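Local coordinates for uncharacterized ATP-binding protein MJECL15 (Methanocaldococcus jannaschii, PDB 3H92) that is of unknown function, probably binds ATP, and has a C-terminal domain of the helix-turn-helix clan that resembles a winged helix, at residues Asp45-Pro50 against Gln80-Trp85; Arg14-Glu19 against Glu65-Leu70. All coordinates share one frame; numbering follows the deposited sequence.

In the fold
Contacts 1 and 2 tie the two ends of the domain to its middle. Their centres lie about 11 Å apart, and along the chain the segments alternate: 14-19, 45-50, 65-70, 80-85. Both contacts reach the same three-stranded antiparallel sheet, ordered 49-50, 76-79, 68-71. In contact 1 the start of helix 82-91 meets the turn that leads into edge strand 49-50; in contact 2 helix 8-27 meets the link between helix 56-64 and the other edge strand, 68-71. They join directly where Q80 N lies 2.8 Å from I67 O, probably a hydrogen bond. The first and last helices thus close on the links that lead into the two edge strands, within one compact domain.

Contact 1 (Asp45-Pro50 against Gln80-Trp85); sequences DNYELP and QSYLVW
The ring of Y47 turns its edge to one face of the W85 indole, with CD1 placed over the centre of the ring system, while its hydroxyl meets the edge of the Y82 ring. The first pair is a T-shaped (edge-to-face) stack: the centroids of the Y47 ring and the six-membered ring of W85 are 5.0 Å apart and the planes stand at 71°. Within this pair Y47 CD1 comes to 3.7 Å from W85 CD2, so a C-H edge is offered to the indole pi cloud. At the other end, Y47 OH lies in the plane of the Y82 ring, 3.1 Å from Y82 CE1, and the two tyrosine side chains cross at about a right angle. With CG anti to the backbone N (chi1 176°), Y47 reaches across to both aromatics of the last helix and also touches K78 and P79 of strand 76-79.

W85 is fixed by a hydrogen bond from NE1 to the carbonyl of F43 in helix 33-45, and K89 makes a cation-pi contact with it. S81 is the N-cap of helix 82-91: its OG accepts from V84 N at 3.1 Å. Cutting Y47 back to an alanine would probably leave the indole face without its edge-on partner and the Y82 edge without the hydroxyl, opening a gap between the turn and the helix start. Near the surface, a capped helix start thus presents two rings to one tyrosine, and the contact rests on C-H/pi and van der Waals contact, the hydroxyl meeting a ring edge rather than a polar partner of the other segment.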
ATOM      1  N   ASP A  45      -9.576   6.796   2.778  1.00 37.27           N
ATOM      2  CA  ASP A  45     -10.825   7.032   3.432  1.00 37.70           C
ATOM      3  C   ASP A  45     -10.859   6.335   4.741  1.00 35.95           C
ATOM      4  O   ASP A  45     -11.564   6.746   5.619  1.00 36.29           O
ATOM      5  CB  ASP A  45     -11.977   6.488   2.603  1.00 38.85           C
ATOM      6  CG  ASP A  45     -12.244   7.298   1.354  1.00 42.43           C
ATOM      7  OD1 ASP A  45     -12.260   8.558   1.424  1.00 47.09           O
ATOM      8  OD2 ASP A  45     -12.471   6.645   0.310  1.00 47.96           O
ATOM      9  N   ASN A  46     -10.156   5.234   4.838  1.00 34.54           N
ATOM     10  CA  ASN A  46     -10.182   4.429   6.043  1.00 34.02           C
ATOM     11  C   ASN A  46      -8.831   3.881   6.341  1.00 33.03           C
ATOM     12  O   ASN A  46      -8.367   3.024   5.599  1.00 33.13           O
ATOM     13  CB  ASN A  46     -11.083   3.227   5.828  1.00 34.13           C
ATOM     14  CG  ASN A  46     -12.519   3.589   5.833  1.00 33.95           C
ATOM     15  OD1 ASN A  46     -13.074   3.889   6.876  1.00 34.69           O
ATOM     16  ND2 ASN A  46     -13.139   3.576   4.665  1.00 35.03           N
ATOM     17  N   TYR A  47      -8.274   4.272   7.482  1.00 32.08           N
ATOM     18  CA  TYR A  47      -6.912   3.889   7.900  1.00 30.73           C
ATOM     19  C   TYR A  47      -6.690   2.422   8.096  1.00 30.06           C
ATOM     20  O   TYR A  47      -5.633   1.912   7.802  1.00 29.65           O
ATOM     21  CB  TYR A  47      -6.624   4.577   9.211  1.00 30.80           C
ATOM     22  CG  TYR A  47      -5.312   4.242   9.843  1.00 29.58           C
ATOM     23  CD1 TYR A  47      -4.151   4.722   9.334  1.00 27.96           C
ATOM     24  CD2 TYR A  47      -5.256   3.498  10.994  1.00 32.61           C
ATOM     25  CE1 TYR A  47      -2.944   4.498   9.950  1.00 29.03           C
ATOM     26  CE2 TYR A  47      -4.030   3.232  11.617  1.00 33.44           C
ATOM     27  CZ  TYR A  47      -2.890   3.749  11.067  1.00 30.92           C
ATOM     28  OH  TYR A  47      -1.700   3.507  11.647  1.00 35.51           O
ATOM     29  N   GLU A  48      -7.667   1.746   8.681  1.00 29.97           N
ATOM     30  CA  GLU A  48      -7.581   0.309   8.922  1.00 29.41           C
ATOM     31  C   GLU A  48      -8.806  -0.335   8.343  1.00 28.71           C
ATOM     32  O   GLU A  48      -9.903   0.213   8.441  1.00 26.73           O
ATOM     33  CB  GLU A  48      -7.578   0.032  10.422  1.00 30.54           C
ATOM     34  CG  GLU A  48      -7.331  -1.429  10.795  1.00 33.16           C
ATOM     35  CD  GLU A  48      -7.254  -1.656  12.321  1.00 38.02           C
ATOM     36  OE1 GLU A  48      -7.156  -0.636  13.089  1.00 41.50           O
ATOM     37  OE2 GLU A  48      -7.294  -2.853  12.734  1.00 37.45           O
ATOM     38  N   LEU A  49      -8.639  -1.510   7.754  1.00 28.38           N
ATOM     39  CA  LEU A  49      -9.777  -2.114   7.129  1.00 28.01           C
ATOM     40  C   LEU A  49      -9.709  -3.610   7.086  1.00 27.24           C
ATOM     41  O   LEU A  49      -8.663  -4.185   7.295  1.00 27.66           O
ATOM     42  CB  LEU A  49     -10.023  -1.490   5.737  1.00 29.22           C
ATOM     43  CG  LEU A  49      -8.922  -1.227   4.761  1.00 29.78           C
ATOM     44  CD1 LEU A  49      -8.552  -2.578   4.168  1.00 35.27           C
ATOM     45  CD2 LEU A  49      -9.376  -0.195   3.686  1.00 28.99           C
ATOM     46  N   PRO A  50     -10.872  -4.258   6.883  1.00 26.98           N
ATOM     47  CA  PRO A  50     -10.837  -5.711   6.811  1.00 26.50           C
ATOM     48  C   PRO A  50      -9.886  -6.168   5.725  1.00 26.98           C
ATOM     49  O   PRO A  50      -9.809  -5.531   4.672  1.00 28.91           O
ATOM     50  CB  PRO A  50     -12.281  -6.086   6.506  1.00 26.65           C
ATOM     51  CG  PRO A  50     -13.107  -4.911   7.062  1.00 26.79           C
ATOM     52  CD  PRO A  50     -12.239  -3.708   6.787  1.00 26.32           C
ATOM     53  N   GLN A  80       1.732   0.615   7.004  1.00 30.68           N
ATOM     54  CA  GLN A  80       2.776   0.111   7.852  1.00 31.55           C
ATOM     55  C   GLN A  80       3.205   1.183   8.845  1.00 31.48           C
ATOM     56  O   GLN A  80       3.682   0.858   9.940  1.00 31.87           O
ATOM     57  CB  GLN A  80       3.948  -0.303   6.992  1.00 32.16           C
ATOM     58  CG  GLN A  80       5.038  -1.004   7.729  1.00 37.28           C
ATOM     59  CD  GLN A  80       4.661  -2.426   8.049  1.00 45.93           C
ATOM     60  OE1 GLN A  80       4.188  -3.170   7.174  1.00 52.44           O
ATOM     61  NE2 GLN A  80       4.887  -2.836   9.302  1.00 51.88           N
ATOM     62  N   SER A  81       3.039   2.453   8.471  1.00 31.04           N
ATOM     63  CA  SER A  81       3.328   3.567   9.371  1.00 30.89           C
ATOM     64  C   SER A  81       2.555   4.754   8.931  1.00 30.36           C
ATOM     65  O   SER A  81       2.001   4.761   7.818  1.00 30.05           O
ATOM     66  CB  SER A  81       4.805   3.959   9.290  1.00 31.53           C
ATOM     67  OG  SER A  81       5.023   4.656   8.079  1.00 31.77           O
ATOM     68  N   TYR A  82       2.550   5.775   9.770  1.00 29.73           N
ATOM     69  CA  TYR A  82       1.843   7.028   9.450  1.00 29.88           C
ATOM     70  C   TYR A  82       2.471   7.712   8.283  1.00 29.89           C
ATOM     71  O   TYR A  82       1.784   8.331   7.508  1.00 30.77           O
ATOM     72  CB  TYR A  82       1.863   7.997  10.622  1.00 30.16           C
ATOM     73  CG  TYR A  82       1.147   7.524  11.866  1.00 30.57           C
ATOM     74  CD1 TYR A  82       0.299   6.387  11.860  1.00 31.64           C
ATOM     75  CD2 TYR A  82       1.277   8.248  13.067  1.00 31.96           C
ATOM     76  CE1 TYR A  82      -0.369   5.971  13.030  1.00 27.88           C
ATOM     77  CE2 TYR A  82       0.607   7.848  14.243  1.00 30.70           C
ATOM     78  CZ  TYR A  82      -0.211   6.719  14.198  1.00 31.87           C
ATOM     79  OH  TYR A  82      -0.872   6.351  15.341  1.00 36.90           O
ATOM     80  N   LEU A  83       3.796   7.666   8.196  1.00 30.09           N
ATOM     81  CA  LEU A  83       4.530   8.102   7.005  1.00 29.73           C
ATOM     82  C   LEU A  83       4.011   7.493   5.717  1.00 28.66           C
ATOM     83  O   LEU A  83       3.861   8.195   4.715  1.00 28.14           O
ATOM     84  CB  LEU A  83       5.992   7.673   7.136  1.00 30.88           C
ATOM     85  CG  LEU A  83       7.108   8.709   7.263  1.00 33.00           C
ATOM     86  CD1 LEU A  83       8.117   8.395   8.372  1.00 33.98           C
ATOM     87  CD2 LEU A  83       7.806   8.760   5.933  1.00 36.28           C
ATOM     88  N   VAL A  84       3.800   6.175   5.728  1.00 27.00           N
ATOM     89  CA  VAL A  84       3.262   5.483   4.563  1.00 25.87           C
ATOM     90  C   VAL A  84       1.862   6.022   4.333  1.00 25.97           C
ATOM     91  O   VAL A  84       1.457   6.404   3.205  1.00 25.46           O
ATOM     92  CB  VAL A  84       3.205   3.932   4.766  1.00 26.04           C
ATOM     93  CG1 VAL A  84       2.423   3.284   3.651  1.00 24.53           C
ATOM     94  CG2 VAL A  84       4.598   3.317   4.785  1.00 22.63           C
ATOM     95  N   TRP A  85       1.093   6.092   5.396  1.00 25.77           N
ATOM     96  CA  TRP A  85      -0.267   6.594   5.217  1.00 27.11           C
ATOM     97  C   TRP A  85      -0.305   7.985   4.627  1.00 26.72           C
ATOM     98  O   TRP A  85      -1.107   8.311   3.756  1.00 25.77           O
ATOM     99  CB  TRP A  85      -1.001   6.627   6.526  1.00 28.45           C
ATOM    100  CG  TRP A  85      -2.443   6.878   6.386  1.00 27.91           C
ATOM    101  CD1 TRP A  85      -3.302   6.327   5.498  1.00 31.45           C
ATOM    102  CD2 TRP A  85      -3.194   7.664   7.244  1.00 30.04           C
ATOM    103  NE1 TRP A  85      -4.587   6.769   5.748  1.00 31.29           N
ATOM    104  CE2 TRP A  85      -4.527   7.584   6.837  1.00 31.32           C
ATOM    105  CE3 TRP A  85      -2.868   8.430   8.356  1.00 38.14           C
ATOM    106  CZ2 TRP A  85      -5.528   8.261   7.475  1.00 38.91           C
ATOM    107  CZ3 TRP A  85      -3.863   9.088   9.015  1.00 40.39           C
ATOM    108  CH2 TRP A  85      -5.181   9.013   8.575  1.00 40.82           C
TER

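Contact 2 (Arg14-Glu19 against Glu65-Leu70); sequences RNHLEE and ENILFL
H16 reaches from helix 8-27 to the end of helix 56-64, where its imidazole meets the backbone carbonyl of E65 and the CD1 methyl of I67. The tight part is around CE1 of the histidine: E65 O lies in the ring plane at its edge, 3.1 Å from H16 CE1, and I67 CD1 comes obliquely to within 3.4 Å of the same carbon. The side chain of H16 leaves the helix with CG anti to the backbone N (chi1 180°), and the H16 and I67 side chains run alongside each other, pointing opposite ways. ND1 is engaged by a hydrogen bond with E13, which helps set the rotation of the ring.

Inward from this, I67 is buried among L20, L40 and V84, bringing side chains of three helices onto the link. The outer side is looser: exposed N66 contributes little, its carbonyl O standing 4.0 Å from H16 CE1, and the carboxylate of E65 stays farther off, with OE1 5.1 Å from H16 NE2.

The E65 carbonyl sits at a helix end: N66, with positive phi (55°), is the C-prime residue of a Schellman motif, in which I67 N bonds to L62 O and N66 N to I63 O. Helix 56-64 is followed by the hairpin of strands 68-71 and 76-79, consistent with a winged-helix domain, in which a hairpin of this kind follows the recognition helix.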
ATOM      1  N   ARG A  14       7.574   8.458   0.505  1.00 60.96           N
ATOM      2  CA  ARG A  14       6.999   8.857  -0.749  1.00 58.92           C
ATOM      3  C   ARG A  14       7.821   8.305  -1.926  1.00 56.93           C
ATOM      4  O   ARG A  14       7.264   7.802  -2.890  1.00 56.47           O
ATOM      5  CB  ARG A  14       7.002  10.354  -0.805  1.00 59.23           C
ATOM      6  CG  ARG A  14       6.024  10.915  -1.699  1.00 59.37           C
ATOM      7  CD  ARG A  14       4.900  11.520  -0.945  1.00 60.54           C
ATOM      8  NE  ARG A  14       4.675  12.886  -1.401  1.00 63.25           N
ATOM      9  CZ  ARG A  14       4.459  13.244  -2.674  1.00 67.64           C
ATOM     10  NH1 ARG A  14       4.241  14.529  -2.967  1.00 69.03           N
ATOM     11  NH2 ARG A  14       4.471  12.346  -3.676  1.00 69.76           N
ATOM     12  N   ASN A  15       9.151   8.391  -1.841  1.00 54.73           N
ATOM     13  CA  ASN A  15      10.012   7.760  -2.843  1.00 52.99           C
ATOM     14  C   ASN A  15       9.948   6.247  -2.760  1.00 50.02           C
ATOM     15  O   ASN A  15      10.100   5.575  -3.773  1.00 49.27           O
ATOM     16  CB  ASN A  15      11.473   8.241  -2.773  1.00 53.60           C
ATOM     17  CG  ASN A  15      11.878   9.054  -4.003  1.00 57.31           C
ATOM     18  OD1 ASN A  15      11.890   8.550  -5.153  1.00 60.40           O
ATOM     19  ND2 ASN A  15      12.214  10.327  -3.771  1.00 62.10           N
ATOM     20  N   HIS A  16       9.722   5.711  -1.564  1.00 47.08           N
ATOM     21  CA  HIS A  16       9.450   4.278  -1.443  1.00 45.74           C
ATOM     22  C   HIS A  16       8.191   3.864  -2.223  1.00 43.02           C
ATOM     23  O   HIS A  16       8.240   2.957  -3.013  1.00 41.27           O
ATOM     24  CB  HIS A  16       9.316   3.861   0.010  1.00 45.93           C
ATOM     25  CG  HIS A  16       9.030   2.397   0.195  1.00 49.88           C
ATOM     26  ND1 HIS A  16       8.234   1.914   1.216  1.00 51.84           N
ATOM     27  CD2 HIS A  16       9.435   1.307  -0.510  1.00 53.44           C
ATOM     28  CE1 HIS A  16       8.151   0.595   1.125  1.00 52.43           C
ATOM     29  NE2 HIS A  16       8.868   0.200   0.088  1.00 53.65           N
ATOM     30  N   LEU A  17       7.090   4.562  -1.992  1.00 40.60           N
ATOM     31  CA  LEU A  17       5.843   4.275  -2.646  1.00 39.01           C
ATOM     32  C   LEU A  17       5.995   4.566  -4.136  1.00 37.44           C
ATOM     33  O   LEU A  17       5.641   3.736  -4.948  1.00 36.06           O
ATOM     34  CB  LEU A  17       4.714   5.126  -2.039  1.00 39.04           C
ATOM     35  CG  LEU A  17       3.289   4.561  -1.887  1.00 38.78           C
ATOM     36  CD1 LEU A  17       2.297   5.713  -2.010  1.00 36.93           C
ATOM     37  CD2 LEU A  17       2.932   3.381  -2.852  1.00 36.86           C
ATOM     38  N   GLU A  18       6.538   5.727  -4.493  1.00 36.81           N
ATOM     39  CA  GLU A  18       6.919   6.012  -5.894  1.00 37.31           C
ATOM     40  C   GLU A  18       7.708   4.886  -6.584  1.00 35.34           C
ATOM     41  O   GLU A  18       7.365   4.453  -7.682  1.00 34.92           O
ATOM     42  CB  GLU A  18       7.775   7.287  -5.993  1.00 38.25           C
ATOM     43  CG  GLU A  18       7.007   8.595  -5.791  1.00 44.39           C
ATOM     44  CD  GLU A  18       7.912   9.841  -5.777  1.00 51.38           C
ATOM     45  OE1 GLU A  18       7.751  10.696  -4.848  1.00 54.85           O
ATOM     46  OE2 GLU A  18       8.778   9.948  -6.706  1.00 56.21           O
ATOM     47  N   GLU A  19       8.763   4.423  -5.934  1.00 33.80           N
ATOM     48  CA  GLU A  19       9.589   3.392  -6.521  1.00 33.74           C
ATOM     49  C   GLU A  19       8.822   2.096  -6.702  1.00 33.42           C
ATOM     50  O   GLU A  19       8.900   1.450  -7.764  1.00 34.21           O
ATOM     51  CB  GLU A  19      10.874   3.131  -5.713  1.00 33.24           C
ATOM     52  CG  GLU A  19      11.873   2.283  -6.567  1.00 33.38           C
ATOM     53  CD  GLU A  19      13.261   2.059  -5.972  1.00 33.76           C
ATOM     54  OE1 GLU A  19      14.043   1.338  -6.656  1.00 34.10           O
ATOM     55  OE2 GLU A  19      13.566   2.581  -4.860  1.00 31.27           O
ATOM     56  N   GLU A  65       6.181  -5.800   0.658  1.00 34.03           N
ATOM     57  CA  GLU A  65       6.884  -4.603   0.282  1.00 34.18           C
ATOM     58  C   GLU A  65       6.781  -3.502   1.308  1.00 33.55           C
ATOM     59  O   GLU A  65       7.079  -2.355   1.039  1.00 33.32           O
ATOM     60  CB  GLU A  65       6.313  -4.144  -1.041  1.00 34.35           C
ATOM     61  CG  GLU A  65       6.524  -5.178  -2.107  1.00 36.67           C
ATOM     62  CD  GLU A  65       7.992  -5.279  -2.547  1.00 42.35           C
ATOM     63  OE1 GLU A  65       8.859  -4.431  -2.144  1.00 45.58           O
ATOM     64  OE2 GLU A  65       8.284  -6.234  -3.311  1.00 46.35           O
ATOM     65  N   ASN A  66       6.375  -3.876   2.502  1.00 33.74           N
ATOM     66  CA  ASN A  66       6.287  -2.975   3.677  1.00 33.39           C
ATOM     67  C   ASN A  66       5.475  -1.711   3.531  1.00 31.67           C
ATOM     68  O   ASN A  66       5.793  -0.679   4.124  1.00 32.28           O
ATOM     69  CB  ASN A  66       7.681  -2.639   4.224  1.00 34.40           C
ATOM     70  CG  ASN A  66       8.431  -3.871   4.699  1.00 35.77           C
ATOM     71  OD1 ASN A  66       9.546  -4.141   4.227  1.00 41.21           O
ATOM     72  ND2 ASN A  66       7.818  -4.646   5.590  1.00 36.79           N
ATOM     73  N   ILE A  67       4.373  -1.824   2.808  1.00 30.71           N
ATOM     74  CA  ILE A  67       3.444  -0.703   2.636  1.00 29.25           C
ATOM     75  C   ILE A  67       2.289  -0.923   3.621  1.00 29.26           C
ATOM     76  O   ILE A  67       1.803   0.031   4.248  1.00 27.04           O
ATOM     77  CB  ILE A  67       2.962  -0.639   1.205  1.00 28.18           C
ATOM     78  CG1 ILE A  67       4.125  -0.367   0.247  1.00 28.11           C
ATOM     79  CG2 ILE A  67       1.851   0.413   1.003  1.00 26.44           C
ATOM     80  CD1 ILE A  67       4.866   1.015   0.455  1.00 22.39           C
ATOM     81  N   LEU A  68       1.860  -2.184   3.748  1.00 29.67           N
ATOM     82  CA  LEU A  68       0.717  -2.490   4.610  1.00 30.10           C
ATOM     83  C   LEU A  68       1.142  -3.432   5.709  1.00 30.65           C
ATOM     84  O   LEU A  68       2.024  -4.253   5.505  1.00 30.07           O
ATOM     85  CB  LEU A  68      -0.394  -3.127   3.840  1.00 29.45           C
ATOM     86  CG  LEU A  68      -1.104  -2.291   2.763  1.00 30.75           C
ATOM     87  CD1 LEU A  68      -2.229  -3.101   2.165  1.00 26.21           C
ATOM     88  CD2 LEU A  68      -1.673  -0.961   3.292  1.00 30.55           C
ATOM     89  N   PHE A  69       0.461  -3.330   6.862  1.00 31.61           N
ATOM     90  CA  PHE A  69       0.605  -4.255   8.009  1.00 30.94           C
ATOM     91  C   PHE A  69      -0.710  -5.043   8.201  1.00 30.65           C
ATOM     92  O   PHE A  69      -1.776  -4.459   8.253  1.00 30.31           O
ATOM     93  CB  PHE A  69       0.875  -3.456   9.279  1.00 31.63           C
ATOM     94  CG  PHE A  69       0.915  -4.304  10.546  1.00 34.09           C
ATOM     95  CD1 PHE A  69       2.008  -5.130  10.809  1.00 38.50           C
ATOM     96  CD2 PHE A  69      -0.128  -4.279  11.449  1.00 35.70           C
ATOM     97  CE1 PHE A  69       2.065  -5.949  11.972  1.00 38.11           C
ATOM     98  CE2 PHE A  69      -0.098  -5.080  12.612  1.00 37.34           C
ATOM     99  CZ  PHE A  69       1.005  -5.924  12.866  1.00 38.35           C
ATOM    100  N   LEU A  70      -0.602  -6.361   8.322  1.00 30.25           N
ATOM    101  CA  LEU A  70      -1.709  -7.235   8.684  1.00 29.89           C
ATOM    102  C   LEU A  70      -1.767  -7.498  10.214  1.00 30.19           C
ATOM    103  O   LEU A  70      -0.774  -7.924  10.836  1.00 30.46           O
ATOM    104  CB  LEU A  70      -1.589  -8.583   7.938  1.00 29.64           C
ATOM    105  CG  LEU A  70      -2.646  -9.635   8.321  1.00 29.83           C
ATOM    106  CD1 LEU A  70      -4.098  -9.189   7.933  1.00 29.30           C
ATOM    107  CD2 LEU A  70      -2.286 -11.025   7.701  1.00 33.67           C
TER